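Local coordinates for bifunctional endomannanase/endoglucanase (Caldanaerobius polysaccharolyticus, PDB 3W0K), which probably hydrolyses internal beta-1,4 linkages of mannan and cellulose-type polysaccharides, as a glycoside hydrolase of family 5, at residues K26-L31 against R75-C80; R85-C90 against D109-Q114; V252-G257 against F284-S289. All blocks are in the same frame, centred on the assembly; numbering follows the deposited sequence.

Contact 1 (K26-L31 against R75-C80); sequences KALDFL and RNIHMC
Ile77 presses its terminal methyl against helix 25-33, and this is the buried half of the contact. Its CD1 lies 4.0 Å from Leu31 CB and 4.2 Å from Leu28 CD2, and it also approaches the carbonyl oxygen of Leu28. CD1 is anti to CA (chi2 172°), which extends the methyl to the helix. Leu28, Leu31 and Ile77 all rest on Val39 of strand 38-44, so the cluster fills the layer between barrel wall and outer helix, the usual arrangement of a (beta/alpha)8 barrel. Segment 75-80 has just left helix 62-74 through a Schellman motif, with Asn76 as its C-prime residue, and is about to enter strand 78-83. Toward solvent the packing gives way to charge. The extended chain of Arg75 passes Leu28, CD lying 3.5 Å from Leu28 CB, and delivers NE to Asp29 OD1 at 2.7 Å in a salt bridge with an N-H...O angle of 159°. The oxygen lies close to the guanidinium plane, whereas NE stands well above the carboxylate plane; the two planes are 32° apart. A water bridges Asp29 OD2 and Arg75 NH2, while NH1 forms a salt bridge with Glu71.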
loop_
_atom_site.group_PDB
_atom_site.type_symbol
_atom_site.label_atom_id
_atom_site.label_comp_id
_atom_site.label_asym_id
_atom_site.label_seq_id
_atom_site.Cartn_x
_atom_site.Cartn_y
_atom_site.Cartn_z
ATOM N N LYS A 26 4.226 -13.684 -15.415
ATOM C CA LYS A 26 2.909 -13.998 -15.965
ATOM C C LYS A 26 1.851 -13.037 -15.417
ATOM O O LYS A 26 0.973 -12.587 -16.155
ATOM C CB LYS A 26 2.528 -15.453 -15.681
ATOM C CG LYS A 26 3.350 -16.467 -16.474
ATOM C CD LYS A 26 2.919 -17.898 -16.160
ATOM C CE LYS A 26 3.720 -18.920 -16.954
ATOM N NZ LYS A 26 5.165 -18.939 -16.584
ATOM N N ALA A 27 1.945 -12.704 -14.130
ATOM C CA ALA A 27 1.003 -11.765 -13.521
ATOM C C ALA A 27 1.217 -10.373 -14.115
ATOM O O ALA A 27 0.256 -9.668 -14.423
ATOM C CB ALA A 27 1.182 -11.723 -11.999
ATOM N N LEU A 28 2.479 -9.984 -14.284
ATOM C CA LEU A 28 2.792 -8.678 -14.855
ATOM C C LEU A 28 2.260 -8.573 -16.285
ATOM O O LEU A 28 1.786 -7.513 -16.694
ATOM C CB LEU A 28 4.298 -8.407 -14.808
ATOM C CG LEU A 28 4.910 -8.259 -13.410
ATOM C CD1 LEU A 28 6.405 -8.014 -13.526
ATOM C CD2 LEU A 28 4.247 -7.112 -12.665
ATOM N N ASP A 29 2.328 -9.675 -17.035
ATOM C CA ASP A 29 1.811 -9.705 -18.405
ATOM C C ASP A 29 0.301 -9.472 -18.371
ATOM O O ASP A 29 -0.245 -8.776 -19.225
ATOM C CB ASP A 29 2.101 -11.052 -19.082
ATOM C CG ASP A 29 3.530 -11.168 -19.597
ATOM O OD1 ASP A 29 4.220 -10.136 -19.749
ATOM O OD2 ASP A 29 3.954 -12.308 -19.875
ATOM N N PHE A 30 -0.373 -10.046 -17.376
ATOM C CA PHE A 30 -1.815 -9.860 -17.250
ATOM C C PHE A 30 -2.131 -8.385 -17.005
ATOM O O PHE A 30 -3.027 -7.827 -17.637
ATOM C CB PHE A 30 -2.391 -10.718 -16.116
ATOM C CG PHE A 30 -3.882 -10.597 -15.961
ATOM C CD1 PHE A 30 -4.733 -11.532 -16.544
ATOM C CD2 PHE A 30 -4.440 -9.539 -15.245
ATOM C CE1 PHE A 30 -6.113 -11.416 -16.416
ATOM C CE2 PHE A 30 -5.823 -9.411 -15.111
ATOM C CZ PHE A 30 -6.663 -10.353 -15.698
ATOM N N LEU A 31 -1.397 -7.757 -16.089
ATOM C CA LEU A 31 -1.613 -6.344 -15.798
ATOM C C LEU A 31 -1.490 -5.515 -17.072
ATOM O O LEU A 31 -2.372 -4.718 -17.392
ATOM C CB LEU A 31 -0.608 -5.838 -14.759
ATOM C CG LEU A 31 -1.026 -5.880 -13.288
ATOM C CD1 LEU A 31 -1.231 -7.313 -12.826
ATOM C CD2 LEU A 31 0.053 -5.204 -12.454
ATOM N N ARG A 75 7.273 -3.667 -19.249
ATOM C CA ARG A 75 5.845 -3.776 -19.546
ATOM C C ARG A 75 5.072 -2.476 -19.309
ATOM O O ARG A 75 3.844 -2.492 -19.162
ATOM C CB ARG A 75 5.240 -4.906 -18.713
ATOM C CG ARG A 75 5.826 -6.267 -19.018
ATOM C CD ARG A 75 5.476 -7.277 -17.943
ATOM N NE ARG A 75 5.964 -8.609 -18.288
ATOM C CZ ARG A 75 7.229 -9.000 -18.200
ATOM N NH1 ARG A 75 8.161 -8.163 -17.763
ATOM N NH2 ARG A 75 7.573 -10.220 -18.589
ATOM N N ASN A 76 5.792 -1.356 -19.270
ATOM C CA ASN A 76 5.192 -0.039 -19.053
ATOM C C ASN A 76 4.384 0.033 -17.757
ATOM O O ASN A 76 3.296 0.605 -17.712
ATOM C CB ASN A 76 4.325 0.370 -20.250
ATOM C CG ASN A 76 5.151 0.761 -21.464
ATOM O OD1 ASN A 76 6.325 1.106 -21.344
ATOM N ND2 ASN A 76 4.530 0.729 -22.639
ATOM N N ILE A 77 4.932 -0.576 -16.713
ATOM C CA ILE A 77 4.303 -0.586 -15.401
ATOM C C ILE A 77 5.200 0.182 -14.442
ATOM O O ILE A 77 6.404 -0.060 -14.388
ATOM C CB ILE A 77 4.128 -2.035 -14.881
ATOM C CG1 ILE A 77 3.094 -2.775 -15.735
ATOM C CG2 ILE A 77 3.709 -2.034 -13.416
ATOM C CD1 ILE A 77 2.984 -4.252 -15.425
ATOM N N HIS A 78 4.617 1.153 -13.743
ATOM C CA HIS A 78 5.338 1.952 -12.755
ATOM C C HIS A 78 5.502 1.110 -11.494
ATOM O O HIS A 78 4.552 0.452 -11.056
ATOM C CB HIS A 78 4.536 3.213 -12.409
ATOM C CG HIS A 78 5.096 3.992 -11.257
ATOM N ND1 HIS A 78 5.931 5.076 -11.429
ATOM C CD2 HIS A 78 4.957 3.833 -9.918
ATOM C CE1 HIS A 78 6.284 5.548 -10.245
ATOM N NE2 HIS A 78 5.707 4.811 -9.313
ATOM N N MET A 79 6.701 1.128 -10.915
ATOM C CA MET A 79 6.956 0.373 -9.696
ATOM C C MET A 79 7.119 1.300 -8.501
ATOM O O MET A 79 7.914 2.243 -8.531
ATOM C CB MET A 79 8.208 -0.495 -9.831
ATOM C CG MET A 79 8.438 -1.400 -8.620
ATOM S SD MET A 79 9.887 -2.458 -8.765
ATOM C CE MET A 79 10.965 -1.732 -7.540
ATOM N N CYS A 80 6.338 1.042 -7.460
ATOM C CA CYS A 80 6.413 1.827 -6.239
ATOM C C CYS A 80 7.021 0.948 -5.154
ATOM O O CYS A 80 6.390 -0.007 -4.689
ATOM C CB CYS A 80 5.021 2.303 -5.821
ATOM S SG CYS A 80 5.026 3.249 -4.285
HETATM O O HOH W 1 6.628 -12.573 -19.823
#

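Contact 2 (R85-C90 against D109-Q114); sequences RAPGYC and DGFVYQ
Ala86 and Pro87 meet the rim of the Phe111 ring rather than its face. The methyl of Ala86 lies near the ring plane, 3.8 Å from Phe111 CD1, and Pro87 CD approaches the same carbon at 4.3 Å. Phe111 CG is anti to the backbone N (chi1 178°), which sends the ring off the helix beside the loop. The proline ring also rides on the helix itself: its CG is 4.0 Å from Phe111 N, and it lies near the aliphatic part of Gln114, whose placement is less sure. Gly110 presents bare backbone to the proline, its C atom 4.1 Å from Pro87 CG.

One shell out, a type II beta turn from Ala86 to Tyr89 sets the proline at its second position and Gly88 at its third. Tyr89 N to Ala86 O (2.9 Å) closes the turn, and the reverse bond, Ala86 N to Tyr89 O (2.8 Å), clamps the same pair. Glu97 accepts from Gly88 N and forms a salt bridge with Arg85, tying the turn to a later part of the same loop. Phe111 in turn meets Trp115 edge-to-face and touches Thr158 of helix 148-165. No hydrogen bond joins the two segments, so the loop that follows strand 78-83 is held to helix 105-121 here by buried apolar contact.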
loop_
_atom_site.group_PDB
_atom_site.type_symbol
_atom_site.label_atom_id
_atom_site.label_comp_id
_atom_site.label_asym_id
_atom_site.label_seq_id
_atom_site.Cartn_x
_atom_site.Cartn_y
_atom_site.Cartn_z
ATOM N N ARG A 85 8.167 -3.284 6.407
ATOM C CA ARG A 85 8.777 -3.448 7.716
ATOM C C ARG A 85 10.058 -2.656 7.495
ATOM O O ARG A 85 10.858 -2.978 6.607
ATOM C CB ARG A 85 9.101 -4.903 8.075
ATOM C CG ARG A 85 9.849 -5.002 9.419
ATOM C CD ARG A 85 10.008 -6.430 9.921
ATOM N NE ARG A 85 8.732 -7.018 10.322
ATOM C CZ ARG A 85 8.158 -6.863 11.511
ATOM N NH1 ARG A 85 8.737 -6.130 12.458
ATOM N NH2 ARG A 85 6.987 -7.442 11.753
ATOM N N ALA A 86 10.157 -1.541 8.203
ATOM C CA ALA A 86 11.302 -0.644 8.119
ATOM C C ALA A 86 12.049 -0.693 9.441
ATOM O O ALA A 86 11.538 -1.234 10.421
ATOM C CB ALA A 86 10.810 0.782 7.857
ATOM N N PRO A 87 13.292 -0.186 9.476
ATOM C CA PRO A 87 14.040 -0.200 10.737
ATOM C C PRO A 87 13.217 0.457 11.843
ATOM O O PRO A 87 12.885 1.647 11.767
ATOM C CB PRO A 87 15.272 0.633 10.401
ATOM C CG PRO A 87 15.537 0.245 8.985
ATOM C CD PRO A 87 14.153 0.258 8.360
ATOM N N GLY A 88 12.839 -0.340 12.836
ATOM C CA GLY A 88 12.063 0.174 13.949
ATOM C C GLY A 88 10.556 0.245 13.784
ATOM O O GLY A 88 9.885 0.828 14.636
ATOM N N TYR A 89 10.008 -0.311 12.704
ATOM C CA TYR A 89 8.555 -0.277 12.528
ATOM C C TYR A 89 7.916 -1.150 11.464
ATOM O O TYR A 89 8.393 -1.248 10.340
ATOM C CB TYR A 89 8.047 1.155 12.273
ATOM C CG TYR A 89 6.530 1.235 12.175
ATOM C CD1 TYR A 89 5.738 1.035 13.304
ATOM C CD2 TYR A 89 5.887 1.459 10.954
ATOM C CE1 TYR A 89 4.348 1.052 13.226
ATOM C CE2 TYR A 89 4.490 1.475 10.864
ATOM C CZ TYR A 89 3.730 1.273 12.007
ATOM O OH TYR A 89 2.353 1.303 11.954
ATOM N N CYS A 90 6.787 -1.738 11.846
ATOM C CA CYS A 90 5.928 -2.508 10.951
ATOM C C CYS A 90 4.576 -2.478 11.642
ATOM O O CYS A 90 4.495 -2.663 12.858
ATOM C CB CYS A 90 6.379 -3.955 10.739
ATOM S SG CYS A 90 5.332 -4.810 9.492
ATOM N N ASP A 109 18.216 6.855 11.841
ATOM C CA ASP A 109 19.435 6.917 11.035
ATOM C C ASP A 109 19.486 5.730 10.075
ATOM O O ASP A 109 19.880 5.878 8.917
ATOM C CB ASP A 109 20.685 6.922 11.924
ATOM C CG ASP A 109 20.896 8.244 12.647
ATOM O OD1 ASP A 109 20.216 9.242 12.322
ATOM O OD2 ASP A 109 21.761 8.286 13.548
ATOM N N GLY A 110 19.084 4.556 10.563
ATOM C CA GLY A 110 19.076 3.359 9.736
ATOM C C GLY A 110 18.060 3.471 8.613
ATOM O O GLY A 110 18.324 3.065 7.484
ATOM N N PHE A 111 16.902 4.042 8.938
ATOM C CA PHE A 111 15.803 4.247 7.996
ATOM C C PHE A 111 16.232 5.193 6.878
ATOM O O PHE A 111 16.051 4.894 5.697
ATOM C CB PHE A 111 14.607 4.832 8.756
ATOM C CG PHE A 111 13.412 5.144 7.896
ATOM C CD1 PHE A 111 12.625 4.122 7.379
ATOM C CD2 PHE A 111 13.037 6.464 7.657
ATOM C CE1 PHE A 111 11.479 4.410 6.643
ATOM C CE2 PHE A 111 11.889 6.762 6.919
ATOM C CZ PHE A 111 11.109 5.733 6.413
ATOM N N VAL A 112 16.787 6.342 7.259
ATOM C CA VAL A 112 17.251 7.327 6.287
ATOM C C VAL A 112 18.352 6.726 5.409
ATOM O O VAL A 112 18.356 6.923 4.192
ATOM C CB VAL A 112 17.742 8.619 6.995
ATOM C CG1 VAL A 112 18.395 9.576 5.992
ATOM C CG2 VAL A 112 16.568 9.305 7.678
ATOM N N TYR A 113 19.251 5.957 6.020
ATOM C CA TYR A 113 20.342 5.315 5.293
ATOM C C TYR A 113 19.809 4.349 4.232
ATOM O O TYR A 113 20.326 4.314 3.114
ATOM C CB TYR A 113 21.274 4.585 6.267
ATOM C CG TYR A 113 22.301 3.689 5.610
ATOM C CD1 TYR A 113 23.387 4.224 4.917
ATOM C CD2 TYR A 113 22.185 2.301 5.683
ATOM C CE1 TYR A 113 24.331 3.396 4.311
ATOM C CE2 TYR A 113 23.121 1.468 5.083
ATOM C CZ TYR A 113 24.188 2.019 4.399
ATOM O OH TYR A 113 25.103 1.188 3.794
ATOM N N GLN A 114 18.770 3.586 4.580
ATOM C CA GLN A 114 18.154 2.632 3.651
ATOM C C GLN A 114 17.663 3.375 2.418
ATOM O O GLN A 114 17.921 2.964 1.285
ATOM C CB GLN A 114 16.933 1.951 4.281
ATOM C CG GLN A 114 17.156 1.282 5.617
ATOM C CD GLN A 114 17.955 0.012 5.514
ATOM O OE1 GLN A 114 19.106 -0.046 5.940
ATOM N NE2 GLN A 114 17.341 -1.026 4.966
#

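Contact 3 (V252-G257 against F284-S289); sequences VNVHIG and FEWGYS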
loop_
_atom_site.group_PDB
_atom_site.type_symbol
_atom_site.label_atom_id
_atom_site.label_comp_id
_atom_site.label_asym_id
_atom_site.label_seq_id
_atom_site.Cartn_x
_atom_site.Cartn_y
_atom_site.Cartn_z
ATOM N N VAL A 252 -2.712 18.865 -3.574
ATOM C CA VAL A 252 -1.999 17.651 -3.181
ATOM C C VAL A 252 -2.421 16.450 -4.026
ATOM O O VAL A 252 -3.605 16.261 -4.309
ATOM C CB VAL A 252 -2.237 17.320 -1.689
ATOM C CG1 VAL A 252 -1.561 16.004 -1.317
ATOM C CG2 VAL A 252 -1.716 18.449 -0.813
ATOM N N ASN A 253 -1.436 15.659 -4.445
ATOM C CA ASN A 253 -1.689 14.461 -5.235
ATOM C C ASN A 253 -2.008 13.314 -4.281
ATOM O O ASN A 253 -1.234 13.026 -3.366
ATOM C CB ASN A 253 -0.467 14.115 -6.089
ATOM C CG ASN A 253 -0.206 15.144 -7.173
ATOM O OD1 ASN A 253 -0.989 15.283 -8.114
ATOM N ND2 ASN A 253 0.899 15.871 -7.047
ATOM N N VAL A 254 -3.166 12.694 -4.479
ATOM C CA VAL A 254 -3.613 11.589 -3.633
ATOM C C VAL A 254 -3.752 10.302 -4.442
ATOM O O VAL A 254 -4.102 10.333 -5.620
ATOM C CB VAL A 254 -4.975 11.926 -2.960
ATOM C CG1 VAL A 254 -5.515 10.726 -2.180
ATOM C CG2 VAL A 254 -4.817 13.128 -2.032
ATOM N N HIS A 255 -3.463 9.173 -3.801
ATOM C CA HIS A 255 -3.566 7.866 -4.442
ATOM C C HIS A 255 -3.949 6.834 -3.383
ATOM O O HIS A 255 -3.661 7.024 -2.202
ATOM C CB HIS A 255 -2.229 7.474 -5.079
ATOM C CG HIS A 255 -2.290 6.212 -5.884
ATOM N ND1 HIS A 255 -1.971 4.978 -5.360
ATOM C CD2 HIS A 255 -2.647 5.994 -7.172
ATOM C CE1 HIS A 255 -2.130 4.053 -6.291
ATOM N NE2 HIS A 255 -2.541 4.643 -7.400
ATOM N N ILE A 256 -4.631 5.770 -3.798
ATOM C CA ILE A 256 -5.026 4.707 -2.873
ATOM C C ILE A 256 -4.029 3.555 -3.041
ATOM O O ILE A 256 -4.155 2.734 -3.953
ATOM C CB ILE A 256 -6.477 4.228 -3.143
ATOM C CG1 ILE A 256 -7.460 5.391 -2.955
ATOM C CG2 ILE A 256 -6.841 3.070 -2.215
ATOM C CD1 ILE A 256 -7.514 5.953 -1.538
ATOM N N GLY A 257 -3.027 3.533 -2.163
ATOM C CA GLY A 257 -1.974 2.527 -2.210
ATOM C C GLY A 257 -2.402 1.092 -1.995
ATOM O O GLY A 257 -1.744 0.167 -2.485
ATOM N N PHE A 284 -13.528 11.079 -7.835
ATOM C CA PHE A 284 -12.412 11.853 -7.294
ATOM C C PHE A 284 -11.218 11.868 -8.242
ATOM O O PHE A 284 -10.297 12.672 -8.076
ATOM C CB PHE A 284 -11.943 11.260 -5.958
ATOM C CG PHE A 284 -12.981 11.268 -4.864
ATOM C CD1 PHE A 284 -14.133 12.046 -4.959
ATOM C CD2 PHE A 284 -12.788 10.498 -3.722
ATOM C CE1 PHE A 284 -15.072 12.056 -3.930
ATOM C CE2 PHE A 284 -13.720 10.501 -2.689
ATOM C CZ PHE A 284 -14.865 11.283 -2.794
ATOM N N GLU A 285 -11.241 10.969 -9.226
ATOM C CA GLU A 285 -10.165 10.812 -10.202
ATOM C C GLU A 285 -8.896 10.324 -9.499
ATOM O O GLU A 285 -7.796 10.829 -9.730
ATOM C CB GLU A 285 -9.912 12.109 -10.978
ATOM C CG GLU A 285 -11.068 12.500 -11.893
ATOM C CD GLU A 285 -10.747 13.679 -12.800
ATOM O OE1 GLU A 285 -9.560 14.047 -12.927
ATOM O OE2 GLU A 285 -11.694 14.236 -13.398
ATOM N N TRP A 286 -9.081 9.344 -8.621
ATOM C CA TRP A 286 -7.983 8.754 -7.866
ATOM C C TRP A 286 -7.567 7.410 -8.434
ATOM O O TRP A 286 -8.411 6.597 -8.824
ATOM C CB TRP A 286 -8.395 8.496 -6.418
ATOM C CG TRP A 286 -8.568 9.695 -5.548
ATOM C CD1 TRP A 286 -8.332 10.999 -5.869
ATOM C CD2 TRP A 286 -9.005 9.686 -4.185
ATOM N NE1 TRP A 286 -8.596 11.806 -4.785
ATOM C CE2 TRP A 286 -9.011 11.024 -3.739
ATOM C CE3 TRP A 286 -9.392 8.672 -3.296
ATOM C CZ2 TRP A 286 -9.390 11.378 -2.440
ATOM C CZ3 TRP A 286 -9.771 9.023 -2.003
ATOM C CH2 TRP A 286 -9.766 10.368 -1.589
ATOM N N GLY A 287 -6.261 7.170 -8.438
ATOM C CA GLY A 287 -5.741 5.893 -8.881
ATOM C C GLY A 287 -5.859 4.970 -7.679
ATOM O O GLY A 287 -5.989 5.434 -6.539
ATOM N N TYR A 288 -5.798 3.667 -7.915
ATOM C CA TYR A 288 -5.923 2.702 -6.827
ATOM C C TYR A 288 -5.191 1.400 -7.113
ATOM O O TYR A 288 -5.046 0.998 -8.265
ATOM C CB TYR A 288 -7.405 2.432 -6.521
ATOM C CG TYR A 288 -8.279 2.235 -7.743
ATOM C CD1 TYR A 288 -8.349 1.002 -8.386
ATOM C CD2 TYR A 288 -9.051 3.284 -8.242
ATOM C CE1 TYR A 288 -9.170 0.814 -9.499
ATOM C CE2 TYR A 288 -9.878 3.107 -9.354
ATOM C CZ TYR A 288 -9.930 1.872 -9.973
ATOM O OH TYR A 288 -10.751 1.690 -11.061
ATOM N N SER A 289 -4.727 0.753 -6.046
ATOM C CA SER A 289 -3.985 -0.499 -6.146
ATOM C C SER A 289 -4.555 -1.533 -5.175
ATOM O O SER A 289 -4.550 -1.322 -3.963
ATOM C CB SER A 289 -2.506 -0.240 -5.832
ATOM O OG SER A 289 -1.720 -1.402 -6.009
HETATM O O HOH W 2 -4.374 9.226 -8.044
#
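Val254 lies over one face of the Trp286 indole in a CH-pi contact, with CG1 4.0 Å from the centroid of the six-membered ring and 17° off its normal. CG1 is anti to the backbone N (chi1 175°), which brings this methyl rather than CG2 to the ring. The indole thus has a methyl on one face and Phe284 CD2 near the rim of the other. Ile256 comes to the same ring obliquely, CD1 being 3.7 Å from Trp286 CE3, and its CB packs 3.9 Å from Tyr288 CB. His255 points to the other surface of the sheet, where its imidazole folds over the neighbouring strand: Gly287 O stands over one face, offset toward the rim, and NE2 is 3.3 Å from Gly287 C. Having no side chain, Gly287 lets the ring come so close to the backbone. His255 NE2 is hydrogen-bonded to Lys3 O.

The strands run parallel, their axes only slightly inclined. Ile256 straddles the junction, its N donating to Gly287 O at 3.1 Å and its O accepting from Ser289 N at 2.9 Å in a bond bent to 138° at the hydrogen. Near the start of the pair a water takes over, linking Val254 O to Gly287 N.

These are the seventh and eighth strands of the barrel, joined through helix 267-284 in a beta-alpha-beta crossover. Trp286 and Ile256 face the helical layer, meeting Tyr281 of that helix, and helix 234-249 adds Trp244 beside the indole and Gln248 at its NE1.

Overall arrangement
From the N terminus, contact 1 comes first, closing a loop of 43 residues that takes in strand 38-44 and helix 62-74 and tying the first outer helix to the entry of the third barrel strand. Contact 2 opens after that strand ends and spans 18 residues, holding the loop beyond it against the helix that follows, 105-121. Contact 3 follows much later, joining the last two barrel strands across 26 residues. The three loops run in series, neither nesting nor crossing. Contacts 1 and 3 reach the same closed sheet, with centres about 18 Å apart, whereas contacts 2 and 3 lie on opposite sides of the chain's centre.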